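Local coordinates for protein indole-3-pyruvate decarboxylase (Azospirillum brasilense, PDB 2NXW) that decarboxylates indole-3-pyruvate to indole-3-acetaldehyde, a step of auxin biosynthesis, using thiamine diphosphate and a metal ion, at residues K241-V251 with D342-R353. Sequence-based numbering, arbitrary orientation.
Sequences KVAELAQRLGV and DALLERLPPSDR. Unlike the reference sequence in segment 342-353: Arg347 (reference Gly).
Arg353 lies flat on the C-terminal turn of helix 239-249, one face of its guanidinium laid over Gly250 CA and C, with Gly250 CA just 3.1 Å from Arg353 NE. In the plane of that group, Arg353 NH2 reaches Ala246 O at 2.8 Å and NE donates to Gln247 O. A bend at chi3 (73°) turns the arginine back over the helix end. Gln247 returns the grip: its NE2 donates to Arg353 O at 2.9 Å, nearly straight at 167°. One residue along from Gln247, Arg248 runs extended alongside the chain leaving helix 337-346. Arg248 NH1 donates to Leu348 O at 2.9 Å, Pro350 CA covers one guanidinium face, and Glu244 OE2 holds NE in plane at the edge. Replacing Arg248 by alanine is likely to leave Leu348 O without this donor and the Glu244 carboxylate without its charged mate. Between the helices, Leu345 fits as a knob among Lys241, Glu244, Leu245 and Arg248; Leu348, just past the helix, meets Leu245. Lys241 and Asp342 close the far end with a salt bridge. Thus leucines pack the helices together, polar bonds bind the departing chain, and the Arg353 charge probably offsets the partial negative charge of the helix 239-249 C-terminus.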
loop_
_atom_site.group_PDB
_atom_site.type_symbol
_atom_site.label_atom_id
_atom_site.label_comp_id
_atom_site.label_asym_id
_atom_site.label_seq_id
_atom_site.Cartn_x
_atom_site.Cartn_y
_atom_site.Cartn_z
ATOM N N LYS A 241 24.181 0.082 -35.033
ATOM C CA LYS A 241 22.873 -0.050 -35.658
ATOM C C LYS A 241 22.096 1.260 -35.593
ATOM O O LYS A 241 21.418 1.634 -36.548
ATOM C CB LYS A 241 22.062 -1.150 -34.974
ATOM C CG LYS A 241 22.546 -2.562 -35.259
ATOM C CD LYS A 241 22.060 -3.034 -36.620
ATOM C CE LYS A 241 22.338 -4.520 -36.805
ATOM N NZ LYS A 241 21.631 -5.061 -37.993
ATOM N N VAL A 242 22.191 1.966 -34.468
ATOM C CA VAL A 242 21.466 3.216 -34.341
ATOM C C VAL A 242 22.079 4.323 -35.194
ATOM O O VAL A 242 21.365 5.198 -35.672
ATOM C CB VAL A 242 21.326 3.603 -32.847
ATOM C CG1 VAL A 242 20.742 5.011 -32.690
ATOM C CG2 VAL A 242 20.414 2.576 -32.173
ATOM N N ALA A 243 23.393 4.276 -35.419
ATOM C CA ALA A 243 24.024 5.274 -36.285
ATOM C C ALA A 243 23.444 5.074 -37.690
ATOM O O ALA A 243 23.152 6.042 -38.395
ATOM C CB ALA A 243 25.546 5.082 -36.309
ATOM N N GLU A 244 23.267 3.814 -38.084
ATOM C CA GLU A 244 22.707 3.498 -39.395
ATOM C C GLU A 244 21.249 3.968 -39.456
ATOM O O GLU A 244 20.830 4.586 -40.432
ATOM C CB GLU A 244 22.804 1.989 -39.649
ATOM C CG GLU A 244 22.362 1.520 -41.037
ATOM C CD GLU A 244 23.219 2.089 -42.163
ATOM O OE1 GLU A 244 24.450 2.213 -41.990
ATOM O OE2 GLU A 244 22.658 2.398 -43.234
ATOM N N LEU A 245 20.479 3.681 -38.408
ATOM C CA LEU A 245 19.087 4.110 -38.362
ATOM C C LEU A 245 18.968 5.640 -38.451
ATOM O O LEU A 245 18.124 6.159 -39.190
ATOM C CB LEU A 245 18.427 3.615 -37.066
ATOM C CG LEU A 245 17.020 4.150 -36.769
ATOM C CD1 LEU A 245 16.047 3.687 -37.856
ATOM C CD2 LEU A 245 16.571 3.660 -35.397
ATOM N N ALA A 246 19.806 6.358 -37.703
ATOM C CA ALA A 246 19.771 7.821 -37.706
ATOM C C ALA A 246 20.019 8.390 -39.093
ATOM O O ALA A 246 19.375 9.364 -39.498
ATOM C CB ALA A 246 20.799 8.376 -36.726
ATOM N N GLN A 247 20.951 7.789 -39.826
ATOM C CA GLN A 247 21.234 8.281 -41.163
ATOM C C GLN A 247 20.044 8.028 -42.089
ATOM O O GLN A 247 19.632 8.919 -42.833
ATOM C CB GLN A 247 22.498 7.611 -41.717
ATOM C CG GLN A 247 22.854 8.022 -43.147
ATOM C CD GLN A 247 24.223 7.507 -43.581
ATOM O OE1 GLN A 247 24.526 6.315 -43.454
ATOM N NE2 GLN A 247 25.051 8.403 -44.103
ATOM N N ARG A 248 19.474 6.828 -42.027
ATOM C CA ARG A 248 18.343 6.486 -42.893
ATOM C C ARG A 248 17.023 7.169 -42.535
ATOM O O ARG A 248 16.215 7.466 -43.416
ATOM C CB ARG A 248 18.120 4.973 -42.907
ATOM C CG ARG A 248 19.306 4.167 -43.414
ATOM C CD ARG A 248 18.903 2.729 -43.713
ATOM N NE ARG A 248 20.066 1.927 -44.079
ATOM C CZ ARG A 248 19.999 0.706 -44.594
ATOM N NH1 ARG A 248 18.817 0.141 -44.811
ATOM N NH2 ARG A 248 21.114 0.046 -44.882
ATOM N N LEU A 249 16.800 7.423 -41.247
ATOM C CA LEU A 249 15.550 8.036 -40.812
ATOM C C LEU A 249 15.423 9.493 -41.250
ATOM O O LEU A 249 14.320 9.997 -41.440
ATOM C CB LEU A 249 15.423 7.910 -39.296
ATOM C CG LEU A 249 14.056 8.232 -38.700
ATOM C CD1 LEU A 249 13.000 7.276 -39.228
ATOM C CD2 LEU A 249 14.150 8.106 -37.193
ATOM N N GLY A 250 16.557 10.172 -41.395
ATOM C CA GLY A 250 16.550 11.543 -41.868
ATOM C C GLY A 250 15.942 12.633 -41.013
ATOM O O GLY A 250 15.458 13.631 -41.547
ATOM N N VAL A 251 15.953 12.456 -39.695
ATOM C CA VAL A 251 15.409 13.470 -38.795
ATOM C C VAL A 251 16.491 13.942 -37.831
ATOM O O VAL A 251 17.504 13.273 -37.653
ATOM C CB VAL A 251 14.198 12.929 -37.979
ATOM C CG1 VAL A 251 13.134 12.387 -38.930
ATOM C CG2 VAL A 251 14.644 11.837 -37.015
ATOM N N ASP A 342 16.205 -3.107 -35.891
ATOM C CA ASP A 342 16.373 -3.913 -37.096
ATOM C C ASP A 342 15.148 -3.826 -38.002
ATOM O O ASP A 342 15.285 -3.763 -39.228
ATOM C CB ASP A 342 16.635 -5.376 -36.746
ATOM C CG ASP A 342 18.063 -5.628 -36.302
ATOM O OD1 ASP A 342 18.954 -4.807 -36.614
ATOM O OD2 ASP A 342 18.299 -6.666 -35.653
ATOM N N ALA A 343 13.956 -3.821 -37.405
ATOM C CA ALA A 343 12.716 -3.740 -38.175
ATOM C C ALA A 343 12.593 -2.403 -38.900
ATOM O O ALA A 343 12.077 -2.329 -40.019
ATOM C CB ALA A 343 11.518 -3.954 -37.261
ATOM N N LEU A 344 13.064 -1.338 -38.260
ATOM C CA LEU A 344 13.017 -0.027 -38.884
ATOM C C LEU A 344 14.021 0.039 -40.032
ATOM O O LEU A 344 13.737 0.618 -41.077
ATOM C CB LEU A 344 13.325 1.061 -37.851
ATOM C CG LEU A 344 12.233 1.246 -36.793
ATOM C CD1 LEU A 344 12.714 2.202 -35.700
ATOM C CD2 LEU A 344 10.972 1.791 -37.448
ATOM N N LEU A 345 15.191 -0.565 -39.845
ATOM C CA LEU A 345 16.207 -0.541 -40.897
ATOM C C LEU A 345 15.733 -1.276 -42.144
ATOM O O LEU A 345 15.988 -0.841 -43.265
ATOM C CB LEU A 345 17.519 -1.151 -40.388
ATOM C CG LEU A 345 18.285 -0.271 -39.392
ATOM C CD1 LEU A 345 19.464 -1.040 -38.819
ATOM C CD2 LEU A 345 18.767 0.998 -40.093
ATOM N N GLU A 346 15.027 -2.378 -41.938
ATOM C CA GLU A 346 14.506 -3.171 -43.046
ATOM C C GLU A 346 13.503 -2.387 -43.885
ATOM O O GLU A 346 13.270 -2.716 -45.052
ATOM C CB GLU A 346 13.829 -4.422 -42.496
ATOM C CG GLU A 346 14.790 -5.505 -42.049
ATOM C CD GLU A 346 14.133 -6.518 -41.133
ATOM O OE1 GLU A 346 12.943 -6.836 -41.353
ATOM O OE2 GLU A 346 14.810 -7.002 -40.198
ATOM N N ARG A 347 12.922 -1.346 -43.296
ATOM C CA ARG A 347 11.913 -0.531 -43.972
ATOM C C ARG A 347 12.396 0.826 -44.481
ATOM O O ARG A 347 11.603 1.630 -44.978
ATOM C CB ARG A 347 10.726 -0.332 -43.030
ATOM C CG ARG A 347 10.049 -1.638 -42.649
ATOM C CD ARG A 347 9.128 -1.472 -41.450
ATOM N NE ARG A 347 8.293 -2.653 -41.257
ATOM C CZ ARG A 347 8.757 -3.857 -40.928
ATOM N NH1 ARG A 347 10.060 -4.050 -40.744
ATOM N NH2 ARG A 347 7.916 -4.883 -40.811
ATOM N N LEU A 348 13.694 1.074 -44.361
ATOM C CA LEU A 348 14.285 2.328 -44.806
ATOM C C LEU A 348 15.400 2.080 -45.807
ATOM O O LEU A 348 16.261 1.233 -45.590
ATOM C CB LEU A 348 14.862 3.095 -43.607
ATOM C CG LEU A 348 13.878 3.606 -42.553
ATOM C CD1 LEU A 348 14.639 3.984 -41.281
ATOM C CD2 LEU A 348 13.117 4.804 -43.100
ATOM N N PRO A 349 15.403 2.817 -46.925
ATOM C CA PRO A 349 16.483 2.581 -47.880
ATOM C C PRO A 349 17.784 3.217 -47.394
ATOM O O PRO A 349 17.779 4.109 -46.541
ATOM C CB PRO A 349 15.959 3.235 -49.157
ATOM C CG PRO A 349 15.182 4.391 -48.632
ATOM C CD PRO A 349 14.431 3.793 -47.449
ATOM N N PRO A 350 18.922 2.747 -47.913
ATOM C CA PRO A 350 20.226 3.294 -47.525
ATOM C C PRO A 350 20.252 4.780 -47.892
ATOM O O PRO A 350 19.494 5.225 -48.756
ATOM C CB PRO A 350 21.203 2.492 -48.383
ATOM C CG PRO A 350 20.491 1.195 -48.615
ATOM C CD PRO A 350 19.077 1.638 -48.869
ATOM N N SER A 351 21.109 5.547 -47.231
ATOM C CA SER A 351 21.228 6.970 -47.518
ATOM C C SER A 351 22.659 7.405 -47.237
ATOM O O SER A 351 23.334 6.805 -46.395
ATOM C CB SER A 351 20.265 7.770 -46.635
ATOM O OG SER A 351 20.380 9.161 -46.873
ATOM N N ASP A 352 23.127 8.431 -47.948
ATOM C CA ASP A 352 24.477 8.942 -47.728
ATOM C C ASP A 352 24.384 10.283 -47.008
ATOM O O ASP A 352 25.366 11.020 -46.896
ATOM C CB ASP A 352 25.243 9.081 -49.059
ATOM C CG ASP A 352 24.528 9.955 -50.076
ATOM O OD1 ASP A 352 23.395 10.410 -49.815
ATOM O OD2 ASP A 352 25.115 10.187 -51.160
ATOM N N ARG A 353 23.188 10.567 -46.500
ATOM C CA ARG A 353 22.891 11.796 -45.771
ATOM C C ARG A 353 23.944 12.042 -44.695
ATOM O O ARG A 353 24.279 11.141 -43.929
ATOM C CB ARG A 353 21.510 11.674 -45.122
ATOM C CG ARG A 353 20.921 12.977 -44.628
ATOM C CD ARG A 353 19.485 12.768 -44.171
ATOM N NE ARG A 353 19.424 12.050 -42.907
ATOM C CZ ARG A 353 19.541 12.633 -41.720
ATOM N NH1 ARG A 353 19.717 13.944 -41.646
ATOM N NH2 ARG A 353 19.480 11.905 -40.609
HETATM O O HOH W 1 22.743 4.290 -44.968
HETATM O O HOH W 2 18.169 9.932 -44.855
HETATM O O HOH W 3 16.415 6.453 -46.060
HETATM O O HOH W 4 20.016 14.134 -38.792
#